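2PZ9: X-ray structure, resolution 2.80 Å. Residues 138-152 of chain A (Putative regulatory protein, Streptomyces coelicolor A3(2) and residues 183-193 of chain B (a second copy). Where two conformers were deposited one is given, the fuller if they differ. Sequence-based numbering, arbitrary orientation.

Chain A (138-152) PLQATIAGKLDKLRD
Chain B 183-193: PEIAAAAADQA

The closest polar contact joins A:Arg151 to B:Gln192. A:Arg151 NH2 donates to B:Gln192 OE1 at 2.4 Å, which is very short for a hydrogen bond. A:Arg151 NH1 donates to the same B:Gln192 OE1 at 2.9 Å, but its angle of 120° makes this bond weak. The oxygen sits at the edge of the guanidinium, near its plane, where both terminal nitrogens can reach it. A:Arg151 also forms a salt bridge one turn back in its own helix, from A:Arg151 NH1 to A:Asp148 OD1 at 3.1 Å; the hydrogen bond within it is weak. The arginine has chi1 -99°, chi2 150°, chi3 -132° and chi4 158°. B:Gln192 has chi1 -91°, chi2 -99° and chi3 39°.

The second polar link is straighter. A:Gln140 NE2 donates to B:Glu184 O at 3.2 Å, with an angle of 164°. The CA-to-CB bond of A:Gln140 points sideways, but chi1 and chi2 are both m and chi3 is -47°, which bring the amide nearer to chain B. B:Glu184 O also accepts the helical bond from B:Ala188 N at 3.2 Å. The CA-to-CB bond of B:Glu184 points toward chain A, but the end of the side chain leads away. With chi1 p, chi2 m and chi3 132°, the side chain folds back so that B:Glu184 OE1 accepts from B:Ile185 N at 3.1 Å.

Both backbones are helical through the contact; the chain A helix runs on past A:Asp152. The axes approach to 10.3 Å and cross at -60°. A:Ile143 CA lies 7.2 Å from B:Ile185 CA, and A:Gln140 CA lies 7.1 Å from B:Ala188 CA. Regular i to i+4 bonds run along chain A, such as A:Leu147 N to A:Ile143 O at 2.9 Å. In chain B, the corresponding bond from B:Gln192 N to B:Ala188 O is weak at 3.3 Å.

Apolar packing centres on A:Ile143, whose CA-to-CB bond points toward chain B; chi1 is m and chi2 t. A:Ile143 CG2 meets B:Ala188 CB at 4.1 Å. A:Ile143 CD1 lies 4.1 Å from B:Glu184 CG and 4.4 Å from B:Ile185 CG1. B:Ile185 is also m, t, but its CA-to-CB bond points sideways. A:Leu139, t and p, places A:Leu139 CD2 4.1 Å from B:Glu184 CG. Farther along, A:Leu147, m and t, brings A:Leu147 CD1 to 3.5 Å from B:Gln192 NE2. A:Ala144 CB is 4.0 Å from that same B:Gln192 NE2. The two stretches together bury 420 Å².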

# COMPACT_ATOMS: atom_id res chain seq x y z
N PRO A 138 18.98 -4.61 -9.11
CA PRO A 138 18.44 -3.56 -9.97
C PRO A 138 17.73 -2.43 -9.18
O PRO A 138 18.25 -1.31 -9.08
CB PRO A 138 17.48 -4.32 -10.88
CG PRO A 138 18.16 -5.72 -11.03
CD PRO A 138 19.12 -5.89 -9.84
N LEU A 139 16.54 -2.72 -8.63
CA LEU A 139 15.88 -1.72 -7.77
C LEU A 139 16.62 -1.67 -6.43
O LEU A 139 16.99 -0.59 -5.95
CB LEU A 139 14.40 -2.04 -7.58
CG LEU A 139 13.57 -1.09 -6.69
CD1 LEU A 139 13.61 0.36 -7.15
CD2 LEU A 139 12.13 -1.57 -6.57
N GLN A 140 16.83 -2.86 -5.87
CA GLN A 140 17.73 -3.11 -4.73
C GLN A 140 18.98 -2.23 -4.74
O GLN A 140 19.42 -1.72 -3.69
CB GLN A 140 18.13 -4.59 -4.71
CG GLN A 140 17.00 -5.54 -4.34
CD GLN A 140 16.44 -5.28 -2.95
OE1 GLN A 140 17.18 -5.13 -1.97
NE2 GLN A 140 15.11 -5.24 -2.84
N ALA A 141 19.55 -2.06 -5.93
CA ALA A 141 20.70 -1.21 -6.12
C ALA A 141 20.37 0.20 -5.69
O ALA A 141 20.96 0.71 -4.75
CB ALA A 141 21.19 -1.25 -7.56
N THR A 142 19.41 0.85 -6.33
CA THR A 142 19.18 2.24 -5.97
C THR A 142 18.84 2.40 -4.47
O THR A 142 19.29 3.35 -3.83
CB THR A 142 18.21 3.01 -6.95
OG1 THR A 142 16.88 3.07 -6.43
CG2 THR A 142 18.24 2.37 -8.38
N ILE A 143 18.09 1.44 -3.91
CA ILE A 143 17.81 1.38 -2.47
C ILE A 143 19.10 1.33 -1.63
O ILE A 143 19.32 2.17 -0.76
CB ILE A 143 16.92 0.16 -2.11
CG1 ILE A 143 15.51 0.33 -2.65
CG2 ILE A 143 16.89 -0.11 -0.58
CD1 ILE A 143 14.83 -0.97 -2.93
N ALA A 144 19.96 0.34 -1.88
CA ALA A 144 21.26 0.29 -1.21
C ALA A 144 21.97 1.64 -1.33
O ALA A 144 22.62 2.09 -0.37
CB ALA A 144 22.11 -0.81 -1.76
N GLY A 145 21.81 2.30 -2.47
CA GLY A 145 22.40 3.61 -2.70
C GLY A 145 21.80 4.70 -1.82
O GLY A 145 22.51 5.49 -1.19
N LYS A 146 20.47 4.74 -1.78
CA LYS A 146 19.76 5.74 -0.98
C LYS A 146 19.99 5.58 0.52
O LYS A 146 20.04 6.56 1.25
CB LYS A 146 18.27 5.73 -1.29
CG LYS A 146 17.96 6.18 -2.69
CD LYS A 146 16.48 6.20 -2.91
CE LYS A 146 16.16 6.30 -4.35
NZ LYS A 146 14.69 6.57 -4.47
N LEU A 147 20.13 4.34 0.98
CA LEU A 147 20.44 4.10 2.38
C LEU A 147 21.82 4.63 2.67
O LEU A 147 22.07 5.18 3.73
CB LEU A 147 20.34 2.61 2.72
CG LEU A 147 18.94 1.99 2.62
CD1 LEU A 147 19.02 0.47 2.68
CD2 LEU A 147 18.00 2.56 3.68
N ASP A 148 22.73 4.50 1.71
CA ASP A 148 24.02 5.13 1.90
C ASP A 148 23.93 6.65 1.93
O ASP A 148 24.57 7.29 2.75
CB ASP A 148 25.03 4.61 0.89
CG ASP A 148 25.94 3.58 1.50
OD1 ASP A 148 25.44 2.49 1.87
OD2 ASP A 148 27.15 3.87 1.66
N LYS A 149 23.10 7.22 1.07
CA LYS A 149 22.87 8.66 1.00
C LYS A 149 22.33 9.16 2.35
O LYS A 149 22.76 10.18 2.88
CB LYS A 149 21.89 8.97 -0.14
CG LYS A 149 22.27 10.11 -1.11
CD LYS A 149 22.10 9.65 -2.61
CE LYS A 149 21.35 10.64 -3.55
NZ LYS A 149 21.86 12.04 -3.56
N LEU A 150 21.42 8.40 2.95
CA LEU A 150 20.92 8.75 4.27
C LEU A 150 21.98 8.56 5.36
O LEU A 150 22.09 9.40 6.24
CB LEU A 150 19.63 8.00 4.59
CG LEU A 150 18.47 8.27 3.61
CD1 LEU A 150 17.55 7.06 3.46
CD2 LEU A 150 17.67 9.51 3.98
N ARG A 151 22.75 7.46 5.31
CA ARG A 151 23.84 7.25 6.26
C ARG A 151 24.71 8.49 6.25
O ARG A 151 25.15 8.97 7.29
CB ARG A 151 24.68 6.02 5.90
CG ARG A 151 24.33 4.76 6.69
CD ARG A 151 24.57 3.46 5.92
NE ARG A 151 23.39 2.59 6.04
CZ ARG A 151 23.06 1.59 5.21
NH1 ARG A 151 23.81 1.27 4.15
NH2 ARG A 151 21.94 0.90 5.43
N ASP A 152 24.91 9.04 5.05
CA ASP A 152 25.75 10.23 4.86
C ASP A 152 25.13 11.46 5.46
O ASP A 152 25.82 12.22 6.13
CB ASP A 152 26.00 10.47 3.38
CG ASP A 152 26.91 9.43 2.78
OD1 ASP A 152 27.58 8.70 3.56
OD2 ASP A 152 26.95 9.34 1.53
N PRO B 183 7.55 -4.16 0.47
CA PRO B 183 8.24 -5.46 0.61
C PRO B 183 9.66 -5.45 0.06
O PRO B 183 10.53 -6.16 0.59
CB PRO B 183 7.38 -6.43 -0.21
CG PRO B 183 6.68 -5.57 -1.19
CD PRO B 183 6.48 -4.22 -0.54
N GLU B 184 9.88 -4.65 -0.99
CA GLU B 184 11.20 -4.54 -1.60
C GLU B 184 12.24 -4.01 -0.58
O GLU B 184 13.21 -4.69 -0.31
CB GLU B 184 11.16 -3.69 -2.89
CG GLU B 184 10.94 -2.17 -2.71
CD GLU B 184 9.68 -1.80 -1.94
OE1 GLU B 184 9.78 -0.96 -1.02
OE2 GLU B 184 8.60 -2.35 -2.25
N ILE B 185 11.99 -2.84 0.02
CA ILE B 185 12.80 -2.33 1.14
C ILE B 185 12.78 -3.33 2.31
O ILE B 185 13.81 -3.59 2.93
CB ILE B 185 12.34 -0.92 1.64
CG1 ILE B 185 12.34 0.11 0.50
CG2 ILE B 185 13.21 -0.40 2.79
CD1 ILE B 185 11.43 1.35 0.75
N ALA B 186 11.60 -3.89 2.62
CA ALA B 186 11.50 -4.91 3.66
C ALA B 186 12.52 -6.02 3.41
O ALA B 186 13.16 -6.49 4.34
CB ALA B 186 10.09 -5.48 3.78
N ALA B 187 12.69 -6.42 2.14
CA ALA B 187 13.72 -7.42 1.80
C ALA B 187 15.13 -6.93 2.18
O ALA B 187 15.87 -7.65 2.87
CB ALA B 187 13.63 -7.82 0.32
N ALA B 188 15.48 -5.71 1.74
CA ALA B 188 16.79 -5.10 2.03
C ALA B 188 17.00 -4.94 3.52
O ALA B 188 18.12 -5.04 4.01
CB ALA B 188 16.94 -3.75 1.32
N ALA B 189 15.90 -4.70 4.23
CA ALA B 189 15.89 -4.51 5.67
C ALA B 189 16.57 -5.67 6.35
O ALA B 189 17.11 -5.51 7.44
CB ALA B 189 14.46 -4.35 6.18
N ALA B 190 16.56 -6.82 5.67
CA ALA B 190 17.11 -8.10 6.13
C ALA B 190 18.31 -7.92 7.04
O ALA B 190 18.20 -8.03 8.26
CB ALA B 190 17.48 -9.00 4.95
N ASP B 191 19.46 -7.63 6.45
CA ASP B 191 20.65 -7.38 7.26
C ASP B 191 21.26 -6.04 6.89
O ASP B 191 22.46 -5.84 7.03
CB ASP B 191 21.69 -8.54 7.20
CG ASP B 191 21.88 -9.10 5.77
OD1 ASP B 191 21.08 -8.75 4.86
OD2 ASP B 191 22.84 -9.91 5.58
N GLN B 192 20.40 -5.15 6.39
CA GLN B 192 20.73 -3.73 6.27
C GLN B 192 20.28 -2.94 7.52
O GLN B 192 20.57 -1.74 7.63
CB GLN B 192 20.12 -3.14 5.00
CG GLN B 192 21.02 -3.20 3.76
CD GLN B 192 21.77 -1.88 3.45
OE1 GLN B 192 22.24 -1.17 4.33
NE2 GLN B 192 21.87 -1.57 2.16
N ALA B 193 19.55 -3.59 8.43
CA ALA B 193 19.05 -2.91 9.63
C ALA B 193 20.03 -3.10 10.76
O ALA B 193 20.55 -4.20 10.94
CB ALA B 193 17.70 -3.43 10.02